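Cupin 2 conserved barrel domain protein (Leptotrichia buccalis, PDB 3RNS) is of unknown function but carries a C-terminal Cupin_2 domain and probably a second cupin-like beta-barrel half. Local coordinates at residues 131-137 with 217-221; 160-165 with 211-217; 166-172 with 205-211. One frame throughout, in Å; residues are numbered along the deposited sequence. Where two conformers were deposited one is given.

Interaction 1 of 3, residues 131-137 with 217-221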
loop_
_atom_site.group_PDB
_atom_site.type_symbol
_atom_site.label_atom_id
_atom_site.label_comp_id
_atom_site.label_asym_id
_atom_site.label_seq_id
_atom_site.Cartn_x
_atom_site.Cartn_y
_atom_site.Cartn_z
ATOM N N LEU A 131 3.007 -9.837 -3.217
ATOM C CA LEU A 131 2.770 -8.833 -4.222
ATOM C C LEU A 131 3.963 -8.657 -5.172
ATOM O O LEU A 131 3.771 -8.597 -6.378
ATOM C CB LEU A 131 2.445 -7.514 -3.529
ATOM C CG LEU A 131 1.701 -6.467 -4.287
ATOM C CD1 LEU A 131 0.471 -7.043 -4.921
ATOM C CD2 LEU A 131 1.367 -5.359 -3.313
ATOM N N ALA A 132 5.183 -8.591 -4.628
ATOM C CA ALA A 132 6.389 -8.372 -5.430
ATOM C C ALA A 132 6.564 -9.477 -6.491
ATOM O O ALA A 132 6.991 -9.238 -7.654
ATOM C CB ALA A 132 7.660 -8.267 -4.498
ATOM N N GLU A 133 6.201 -10.686 -6.102
ATOM C CA GLU A 133 6.387 -11.817 -7.001
ATOM C C GLU A 133 5.374 -11.855 -8.155
ATOM O O GLU A 133 5.519 -12.616 -9.075
ATOM C CB GLU A 133 6.396 -13.122 -6.223
ATOM C CG GLU A 133 7.757 -13.853 -6.271
ATOM C CD GLU A 133 8.839 -13.322 -5.293
ATOM O OE1 GLU A 133 10.025 -13.668 -5.533
ATOM O OE2 GLU A 133 8.521 -12.594 -4.298
ATOM N N VAL A 134 4.386 -10.990 -8.141
ATOM C CA VAL A 134 3.370 -11.002 -9.194
ATOM C C VAL A 134 3.839 -10.332 -10.496
ATOM O O VAL A 134 3.301 -10.588 -11.573
ATOM C CB VAL A 134 2.063 -10.384 -8.605
ATOM C CG1 VAL A 134 1.478 -9.316 -9.482
ATOM C CG2 VAL A 134 1.096 -11.479 -8.296
ATOM N N VAL A 135 4.825 -9.454 -10.389
ATOM C CA VAL A 135 5.459 -8.886 -11.560
ATOM C C VAL A 135 6.924 -9.264 -11.571
ATOM O O VAL A 135 7.635 -9.101 -10.582
ATOM C CB VAL A 135 5.394 -7.315 -11.618
ATOM C CG1 VAL A 135 4.116 -6.868 -12.292
ATOM C CG2 VAL A 135 5.639 -6.649 -10.213
ATOM N N GLU A 136 7.390 -9.650 -12.732
ATOM C CA GLU A 136 8.766 -9.962 -12.927
ATOM C C GLU A 136 9.543 -8.739 -13.428
ATOM O O GLU A 136 9.002 -7.894 -14.137
ATOM C CB GLU A 136 8.817 -11.085 -13.985
ATOM C CG GLU A 136 10.052 -11.893 -13.910
ATOM C CD GLU A 136 9.938 -13.203 -14.679
ATOM O OE1 GLU A 136 9.619 -13.160 -15.892
ATOM O OE2 GLU A 136 10.167 -14.261 -14.030
ATOM N N TYR A 137 10.818 -8.648 -13.103
ATOM C CA TYR A 137 11.720 -7.811 -13.886
ATOM C C TYR A 137 11.912 -8.317 -15.348
ATOM O O TYR A 137 12.040 -9.540 -15.607
ATOM C CB TYR A 137 13.091 -7.687 -13.207
ATOM C CG TYR A 137 13.076 -6.955 -11.892
ATOM C CD1 TYR A 137 12.656 -5.633 -11.814
ATOM C CD2 TYR A 137 13.525 -7.559 -10.732
ATOM C CE1 TYR A 137 12.610 -4.983 -10.627
ATOM C CE2 TYR A 137 13.527 -6.881 -9.526
ATOM C CZ TYR A 137 13.080 -5.596 -9.493
ATOM O OH TYR A 137 13.043 -4.919 -8.321
ATOM N N ASN A 217 17.272 -1.824 -10.320
ATOM C CA ASN A 217 15.906 -2.242 -10.583
ATOM C C ASN A 217 15.030 -2.014 -9.361
ATOM O O ASN A 217 15.478 -2.134 -8.235
ATOM C CB ASN A 217 15.806 -3.725 -10.941
ATOM C CG ASN A 217 16.741 -4.182 -12.089
ATOM O OD1 ASN A 217 17.153 -3.434 -12.967
ATOM N ND2 ASN A 217 17.019 -5.477 -12.081
ATOM N N PHE A 218 13.761 -1.671 -9.556
ATOM C CA PHE A 218 12.860 -1.575 -8.413
ATOM C C PHE A 218 11.446 -2.000 -8.751
ATOM O O PHE A 218 11.043 -2.061 -9.920
ATOM C CB PHE A 218 12.940 -0.165 -7.730
ATOM C CG PHE A 218 12.086 0.887 -8.359
ATOM C CD1 PHE A 218 10.856 1.180 -7.837
ATOM C CD2 PHE A 218 12.512 1.588 -9.484
ATOM C CE1 PHE A 218 10.045 2.125 -8.428
ATOM C CE2 PHE A 218 11.730 2.557 -10.060
ATOM C CZ PHE A 218 10.458 2.821 -9.533
ATOM N N LYS A 219 10.688 -2.325 -7.714
ATOM C CA LYS A 219 9.256 -2.584 -7.851
ATOM C C LYS A 219 8.486 -1.685 -6.872
ATOM O O LYS A 219 8.968 -1.366 -5.763
ATOM C CB LYS A 219 8.935 -4.079 -7.540
ATOM C CG LYS A 219 9.499 -5.052 -8.506
ATOM C CD LYS A 219 9.263 -6.495 -8.075
ATOM C CE LYS A 219 9.960 -7.426 -8.974
ATOM N NZ LYS A 219 9.678 -8.814 -8.621
HETATM N N MSE A 220 7.288 -1.296 -7.282
HETATM C CA MSE A 220 6.419 -0.518 -6.452
HETATM C C MSE A 220 4.950 -0.891 -6.600
HETATM O O MSE A 220 4.499 -1.388 -7.629
HETATM C CB MSE A 220 6.568 0.954 -6.841
HETATM C CG MSE A 220 6.351 1.206 -8.359
HETATM SE SE MSE A 220 6.047 3.138 -8.818
HETATM C CE MSE A 220 4.301 3.248 -8.125
ATOM N N LEU A 221 4.213 -0.634 -5.545
ATOM C CA LEU A 221 2.784 -0.625 -5.530
ATOM C C LEU A 221 2.305 0.825 -5.519
ATOM O O LEU A 221 2.763 1.663 -4.699
ATOM C CB LEU A 221 2.267 -1.333 -4.271
ATOM C CG LEU A 221 0.779 -1.206 -3.856
ATOM C CD1 LEU A 221 -0.180 -1.910 -4.872
ATOM C CD2 LEU A 221 0.619 -1.720 -2.384
HETATM O O HOH W 1 11.320 -10.544 -10.843
#
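K219 binds the carbonyls of A132 and V135 and packs on Y137. Its chain is extended beyond CG (chi2 to chi4 all near 180°) and runs from strand 218-225 to bring NZ to the loop that follows strand 129-130. Two hydrogen bonds go to main-chain carbonyls: K219 NZ to V135 O at 2.8 Å, almost collinear with that carbonyl, and K219 NZ to A132 O at 2.9 Å, where the donor stands above the carbonyl plane. A water accepts from both Y137 N and K219 NZ, 3.3 Å from the latter.

The aromatic contacts gather on Y137. CE of K219 lies over one face of the Y137 ring, 3.7 Å from its centroid, and NZ adds a cation-pi contact; CB of N217 packs on the opposite face. The ring is thus clamped between two side chains two residues apart, while OH reaches past F218 CA to its hydrogen-bond partner D181.

Apolar packing closes the other end, where L131 CD2 meets L221 CD2 at 3.8 Å with the two side chains at about a right angle. L147 touches both leucines.

Segment 131-137, with its 3-10 turn, is part of the connection from strand 129-130 to the sheet of the C-terminal cupin barrel. The ammonium of buried K219 has two carbonyls and a water as acceptors, with the Y137 face nearby, so its positive charge is probably stabilised by carbonyl dipoles and pi electrons.

Interaction 2 of 3, residues 160-165 with 211-217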
loop_
_atom_site.group_PDB
_atom_site.type_symbol
_atom_site.label_atom_id
_atom_site.label_comp_id
_atom_site.label_asym_id
_atom_site.label_seq_id
_atom_site.Cartn_x
_atom_site.Cartn_y
_atom_site.Cartn_z
ATOM N N PHE A 160 10.409 -1.940 -12.654
ATOM C CA PHE A 160 11.172 -1.022 -13.499
ATOM C C PHE A 160 12.586 -1.627 -13.581
ATOM O O PHE A 160 13.221 -1.897 -12.538
ATOM C CB PHE A 160 11.334 0.371 -12.862
ATOM C CG PHE A 160 10.119 1.238 -12.883
ATOM C CD1 PHE A 160 9.025 0.959 -12.067
ATOM C CD2 PHE A 160 10.092 2.411 -13.663
ATOM C CE1 PHE A 160 7.898 1.816 -12.064
ATOM C CE2 PHE A 160 8.969 3.245 -13.647
ATOM C CZ PHE A 160 7.879 2.926 -12.879
ATOM N N TRP A 161 13.070 -1.858 -14.792
ATOM C CA TRP A 161 14.470 -2.175 -14.971
ATOM C C TRP A 161 15.267 -0.878 -14.834
ATOM O O TRP A 161 14.828 0.187 -15.266
ATOM C CB TRP A 161 14.707 -2.811 -16.342
ATOM C CG TRP A 161 16.034 -3.429 -16.448
ATOM C CD1 TRP A 161 17.169 -2.849 -16.971
ATOM C CD2 TRP A 161 16.405 -4.752 -16.039
ATOM N NE1 TRP A 161 18.201 -3.739 -16.923
ATOM C CE2 TRP A 161 17.773 -4.902 -16.325
ATOM C CE3 TRP A 161 15.702 -5.831 -15.473
ATOM C CZ2 TRP A 161 18.472 -6.101 -16.069
ATOM C CZ3 TRP A 161 16.402 -7.004 -15.166
ATOM C CH2 TRP A 161 17.774 -7.137 -15.493
ATOM N N LYS A 162 16.454 -0.980 -14.264
ATOM C CA LYS A 162 17.362 0.164 -14.135
ATOM C C LYS A 162 17.470 0.950 -15.429
ATOM O O LYS A 162 17.627 0.370 -16.507
ATOM C CB LYS A 162 18.736 -0.356 -13.739
ATOM C CG LYS A 162 19.763 0.722 -13.667
ATOM C CD LYS A 162 21.096 0.174 -13.367
ATOM C CE LYS A 162 22.094 1.305 -13.260
ATOM N NZ LYS A 162 23.420 0.678 -13.045
ATOM N N GLY A 163 17.355 2.269 -15.345
ATOM C CA GLY A 163 17.375 3.116 -16.533
ATOM C C GLY A 163 16.025 3.442 -17.091
ATOM O O GLY A 163 15.927 4.312 -17.927
ATOM N N GLU A 164 14.970 2.719 -16.710
ATOM C CA GLU A 164 13.619 3.055 -17.194
ATOM C C GLU A 164 13.014 4.145 -16.319
ATOM O O GLU A 164 13.367 4.291 -15.169
ATOM C CB GLU A 164 12.686 1.824 -17.276
ATOM C CG GLU A 164 12.718 1.065 -18.638
ATOM C CD GLU A 164 12.049 1.824 -19.829
ATOM O OE1 GLU A 164 11.162 2.704 -19.650
ATOM O OE2 GLU A 164 12.425 1.524 -20.966
ATOM N N SER A 165 12.105 4.931 -16.905
ATOM C CA SER A 165 11.508 6.053 -16.247
ATOM C C SER A 165 10.128 6.347 -16.799
ATOM O O SER A 165 9.830 6.008 -17.926
ATOM C CB SER A 165 12.375 7.330 -16.449
ATOM O OG SER A 165 12.490 7.686 -17.827
ATOM N N VAL A 211 9.179 9.275 -12.126
ATOM C CA VAL A 211 9.949 8.234 -11.455
ATOM C C VAL A 211 10.971 7.644 -12.398
ATOM O O VAL A 211 10.774 7.603 -13.618
ATOM C CB VAL A 211 9.046 7.114 -10.879
ATOM C CG1 VAL A 211 8.294 6.404 -11.915
ATOM C CG2 VAL A 211 9.843 6.128 -10.093
ATOM N N GLU A 212 12.065 7.188 -11.825
ATOM C CA GLU A 212 13.150 6.654 -12.578
ATOM C C GLU A 212 13.821 5.565 -11.761
ATOM O O GLU A 212 14.034 5.736 -10.536
ATOM C CB GLU A 212 14.068 7.840 -12.847
ATOM C CG GLU A 212 15.373 7.560 -13.398
ATOM C CD GLU A 212 16.253 8.849 -13.555
ATOM O OE1 GLU A 212 15.867 9.969 -13.093
ATOM O OE2 GLU A 212 17.353 8.704 -14.144
ATOM N N ALA A 213 14.160 4.456 -12.411
ATOM C CA ALA A 213 15.028 3.441 -11.806
ATOM C C ALA A 213 16.472 3.899 -12.004
ATOM O O ALA A 213 17.160 3.508 -12.937
ATOM C CB ALA A 213 14.770 2.031 -12.452
ATOM N N GLU A 214 16.938 4.761 -11.127
ATOM C CA GLU A 214 18.189 5.469 -11.360
ATOM C C GLU A 214 19.433 4.596 -11.118
ATOM O O GLU A 214 20.269 4.523 -11.954
ATOM C CB GLU A 214 18.252 6.691 -10.438
ATOM C CG GLU A 214 19.510 7.547 -10.628
ATOM C CD GLU A 214 19.759 8.520 -9.447
ATOM O OE1 GLU A 214 19.563 8.138 -8.248
ATOM O OE2 GLU A 214 20.156 9.669 -9.737
ATOM N N THR A 215 19.526 3.929 -9.984
ATOM C CA THR A 215 20.719 3.177 -9.593
ATOM C C THR A 215 20.488 1.656 -9.644
ATOM O O THR A 215 21.443 0.897 -9.647
ATOM C CB THR A 215 21.109 3.498 -8.144
ATOM O OG1 THR A 215 19.970 3.263 -7.312
ATOM C CG2 THR A 215 21.550 4.961 -7.991
ATOM N N GLU A 216 19.239 1.197 -9.663
ATOM C CA GLU A 216 19.011 -0.249 -9.734
ATOM C C GLU A 216 17.560 -0.559 -10.079
ATOM O O GLU A 216 16.745 0.331 -10.151
ATOM C CB GLU A 216 19.343 -0.888 -8.397
ATOM C CG GLU A 216 18.423 -0.402 -7.250
ATOM C CD GLU A 216 18.917 -0.882 -5.836
ATOM O OE1 GLU A 216 18.627 -2.044 -5.428
ATOM O OE2 GLU A 216 19.586 -0.072 -5.132
ATOM N N ASN A 217 17.272 -1.824 -10.320
ATOM C CA ASN A 217 15.906 -2.242 -10.583
ATOM C C ASN A 217 15.030 -2.014 -9.361
ATOM O O ASN A 217 15.478 -2.134 -8.235
ATOM C CB ASN A 217 15.806 -3.725 -10.941
ATOM C CG ASN A 217 16.741 -4.182 -12.089
ATOM O OD1 ASN A 217 17.153 -3.434 -12.967
ATOM N ND2 ASN A 217 17.019 -5.477 -12.081
#
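From the end of the loop that follows strand 209-212, N217 reaches across to W161 and K162. N217 CB sits 3.5 Å from F160 O. With CG anti to the carbonyl carbon (chi1 -53°), the amide of N217 runs alongside the W161 side chain, its plane 40° from that of the indole. N217 OD1 lies over the centre of the indole face, 3.4 Å from W161 CD2, and the same oxygen accepts a nearly straight hydrogen bond from K162 N, with an N-H...O angle of 170°. N217 ND2, at the tip, ends above the six-membered ring, 3.5 Å from W161 CZ3.

The amide thereby braces a type II beta turn, W161 to E164, closed by its own E164 N to W161 O bond. G163 occupies the third position with a positive phi, where a side chain would be jammed against the preceding carbonyl. This turn joins strands 153-160 and 165-169, which lie in different sheets of the cupin barrel. Its partner loop likewise passes from strand 209-212 to strand 218-225, and A213 there is the centre of an inverse gamma turn.

A213 engages the turn through its main chain on both sides: G163 N donates to A213 O at 2.7 Å and A213 N to E164 O at 2.9 Å. Beyond it, S165 and E212 form an antiparallel non-hydrogen-bonded pair. F160 CB packs on A213 CB, and F160 CZ meets V211 CG1 at 3.6 Å.

Interaction 3 of 3, residues 166-172 with 205-211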
loop_
_atom_site.group_PDB
_atom_site.type_symbol
_atom_site.label_atom_id
_atom_site.label_comp_id
_atom_site.label_asym_id
_atom_site.label_seq_id
_atom_site.Cartn_x
_atom_site.Cartn_y
_atom_site.Cartn_z
ATOM N N LEU A 166 9.312 7.015 -15.997
ATOM C CA LEU A 166 8.133 7.692 -16.476
ATOM C C LEU A 166 8.402 9.200 -16.508
ATOM O O LEU A 166 8.905 9.774 -15.539
ATOM C CB LEU A 166 6.962 7.414 -15.543
ATOM C CG LEU A 166 6.669 5.931 -15.249
ATOM C CD1 LEU A 166 5.460 5.840 -14.275
ATOM C CD2 LEU A 166 6.395 5.243 -16.557
ATOM N N ASP A 167 8.026 9.822 -17.605
ATOM C CA ASP A 167 8.097 11.274 -17.761
ATOM C C ASP A 167 7.085 11.957 -16.835
ATOM O O ASP A 167 6.116 11.330 -16.416
ATOM C CB ASP A 167 7.752 11.658 -19.211
ATOM C CG ASP A 167 8.778 11.157 -20.221
ATOM O OD1 ASP A 167 9.979 11.104 -19.877
ATOM O OD2 ASP A 167 8.367 10.819 -21.374
ATOM N N PRO A 168 7.290 13.259 -16.546
ATOM C CA PRO A 168 6.397 13.970 -15.655
ATOM C C PRO A 168 4.948 13.880 -16.096
ATOM O O PRO A 168 4.649 14.059 -17.283
ATOM C CB PRO A 168 6.874 15.427 -15.770
ATOM C CG PRO A 168 8.288 15.335 -16.128
ATOM C CD PRO A 168 8.322 14.168 -17.094
ATOM N N HIS A 169 4.056 13.616 -15.154
ATOM C CA HIS A 169 2.618 13.543 -15.450
ATOM C C HIS A 169 1.817 13.846 -14.172
ATOM O O HIS A 169 2.394 13.984 -13.093
ATOM C CB HIS A 169 2.246 12.172 -16.040
ATOM C CG HIS A 169 2.564 11.012 -15.146
ATOM N ND1 HIS A 169 3.862 10.603 -14.870
ATOM C CD2 HIS A 169 1.753 10.177 -14.451
ATOM C CE1 HIS A 169 3.829 9.572 -14.036
ATOM N NE2 HIS A 169 2.560 9.286 -13.778
ATOM N N LYS A 170 0.509 14.023 -14.322
ATOM C CA LYS A 170 -0.374 14.311 -13.215
ATOM C C LYS A 170 -1.438 13.234 -13.073
ATOM O O LYS A 170 -1.850 12.610 -14.064
ATOM C CB LYS A 170 -1.084 15.618 -13.432
ATOM C CG LYS A 170 -0.194 16.827 -13.577
ATOM C CD LYS A 170 -1.059 18.054 -13.898
ATOM C CE LYS A 170 -0.240 19.333 -13.997
ATOM N NZ LYS A 170 0.166 19.677 -15.414
ATOM N N ALA A 171 -1.880 13.021 -11.843
ATOM C CA ALA A 171 -3.031 12.175 -11.583
ATOM C C ALA A 171 -4.106 13.037 -10.953
ATOM O O ALA A 171 -3.806 14.028 -10.281
ATOM C CB ALA A 171 -2.645 10.996 -10.665
ATOM N N PRO A 172 -5.380 12.657 -11.153
ATOM C CA PRO A 172 -6.454 13.436 -10.563
ATOM C C PRO A 172 -6.712 13.088 -9.063
ATOM O O PRO A 172 -7.668 13.579 -8.446
ATOM C CB PRO A 172 -7.655 13.085 -11.464
ATOM C CG PRO A 172 -7.298 11.665 -12.051
ATOM C CD PRO A 172 -5.880 11.382 -11.720
ATOM N N ALA A 205 -2.145 15.200 -5.643
ATOM C CA ALA A 205 -3.073 15.353 -6.761
ATOM C C ALA A 205 -2.706 16.572 -7.567
ATOM O O ALA A 205 -2.320 17.574 -7.002
ATOM C CB ALA A 205 -4.553 15.499 -6.248
ATOM N N ASN A 206 -2.831 16.470 -8.883
ATOM C CA ASN A 206 -2.757 17.630 -9.778
ATOM C C ASN A 206 -1.407 18.352 -9.823
ATOM O O ASN A 206 -1.320 19.499 -10.311
ATOM C CB ASN A 206 -3.891 18.630 -9.450
ATOM C CG ASN A 206 -5.263 17.964 -9.437
ATOM O OD1 ASN A 206 -5.583 17.160 -10.327
ATOM N ND2 ASN A 206 -6.071 18.283 -8.436
ATOM N N ILE A 207 -0.362 17.664 -9.362
ATOM C CA ILE A 207 0.986 18.194 -9.350
ATOM C C ILE A 207 1.882 17.237 -10.134
ATOM O O ILE A 207 1.840 16.044 -9.915
ATOM C CB ILE A 207 1.538 18.327 -7.931
ATOM C CG1 ILE A 207 0.708 19.300 -7.093
ATOM C CG2 ILE A 207 2.998 18.821 -7.983
ATOM C CD1 ILE A 207 0.951 20.725 -7.422
ATOM N N PRO A 208 2.704 17.752 -11.041
ATOM C CA PRO A 208 3.378 16.740 -11.835
ATOM C C PRO A 208 4.336 15.886 -11.008
ATOM O O PRO A 208 4.950 16.389 -10.045
ATOM C CB PRO A 208 4.131 17.552 -12.901
ATOM C CG PRO A 208 3.670 19.003 -12.749
ATOM C CD PRO A 208 3.175 19.114 -11.340
ATOM N N HIS A 209 4.444 14.605 -11.356
ATOM C CA HIS A 209 5.449 13.716 -10.743
ATOM C C HIS A 209 6.063 12.816 -11.829
ATOM O O HIS A 209 5.524 12.676 -12.951
ATOM C CB HIS A 209 4.853 12.884 -9.577
ATOM C CG HIS A 209 3.657 12.075 -9.969
ATOM N ND1 HIS A 209 2.380 12.377 -9.546
ATOM C CD2 HIS A 209 3.537 10.992 -10.775
ATOM C CE1 HIS A 209 1.529 11.504 -10.058
ATOM N NE2 HIS A 209 2.204 10.656 -10.811
ATOM N N ALA A 210 7.180 12.202 -11.481
ATOM C CA ALA A 210 7.901 11.291 -12.368
ATOM C C ALA A 210 8.686 10.318 -11.494
ATOM O O ALA A 210 8.850 10.506 -10.294
ATOM C CB ALA A 210 8.850 12.088 -13.298
ATOM N N VAL A 211 9.179 9.275 -12.126
ATOM C CA VAL A 211 9.949 8.234 -11.455
ATOM C C VAL A 211 10.971 7.644 -12.398
ATOM O O VAL A 211 10.774 7.603 -13.618
ATOM C CB VAL A 211 9.046 7.114 -10.879
ATOM C CG1 VAL A 211 8.294 6.404 -11.915
ATOM C CG2 VAL A 211 9.843 6.128 -10.093
HETATM O O HOH W 2 1.054 8.274 -11.742
HETATM O O HOH W 3 -0.268 14.315 -9.772
#
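Segments 166-172 and 205-211 run antiparallel, with hydrogen-bonded pairs at L166-V211 and H169-H209 and a one-residue shift of register between them, a beta bulge beside P168, where the chain turns a corner. H169 and H209 exchange both main-chain bonds at 2.8 Å (H169 N to H209 O, H209 N to H169 O), whereas V211 N to L166 O is weak; further along, N206 N donates to A171 O.

The side chains of H169 and H209 point to the same face of the sheet and form an edge-to-face pair, the H169 and H209 ring planes 76° apart and their centroids 4.5 Å. The H209 edge presents CD2 to the face of H169, offset toward the rim. Both side chains have CG between the backbone N and the carbonyl carbon (chi1 59° for H169, 56° for H209), which brings their NE2 atoms to a shared water, 2.7 Å from H169 NE2 and 2.8 Å from H209 NE2. ND1 of H169 donates to D167 O, close to the ring plane, which probably holds the ring's rotation.

Strands 165-169 and 209-212 are neighbours in a four-stranded sheet of the cupin barrel. In many cupins histidines from such strands bind a metal; here a water is modelled between the two NE2 atoms. With H169 replaced by an alanine, the edge of H209 would probably lose the ring face it packs against, the bridging water one of its two histidine partners and D167 O its imidazole donor.

At the bulge, A210 CB is near L166 O and P168 CG. L166 CD1 packs on V211 CG1 at 3.7 Å, the side chains alongside each other. The K170 chain lies beside the P208 ring.

Overall arrangement
The three contacts are nested along the chain: interaction 3 lies within the loop closed by interaction 2, which lies within that closed by interaction 1. Interactions 1 and 2 have centres about 12 Å apart and share N217, whose CB packs on Y137 in the first and whose amide meets W161 and K162 in the second. F218 O and F160 N, 2.8 Å apart, probably form a hydrogen bond between them. Interactions 2 and 3 share V211 on strand 209-212, and F218 CZ also reaches V211 CG2, at 3.4 Å. The water-bridged histidines, a possible site by analogy with other cupins, lie in interaction 3, whose centre is about 17 Å from that of interaction 2 and about 21 Å from that of interaction 1.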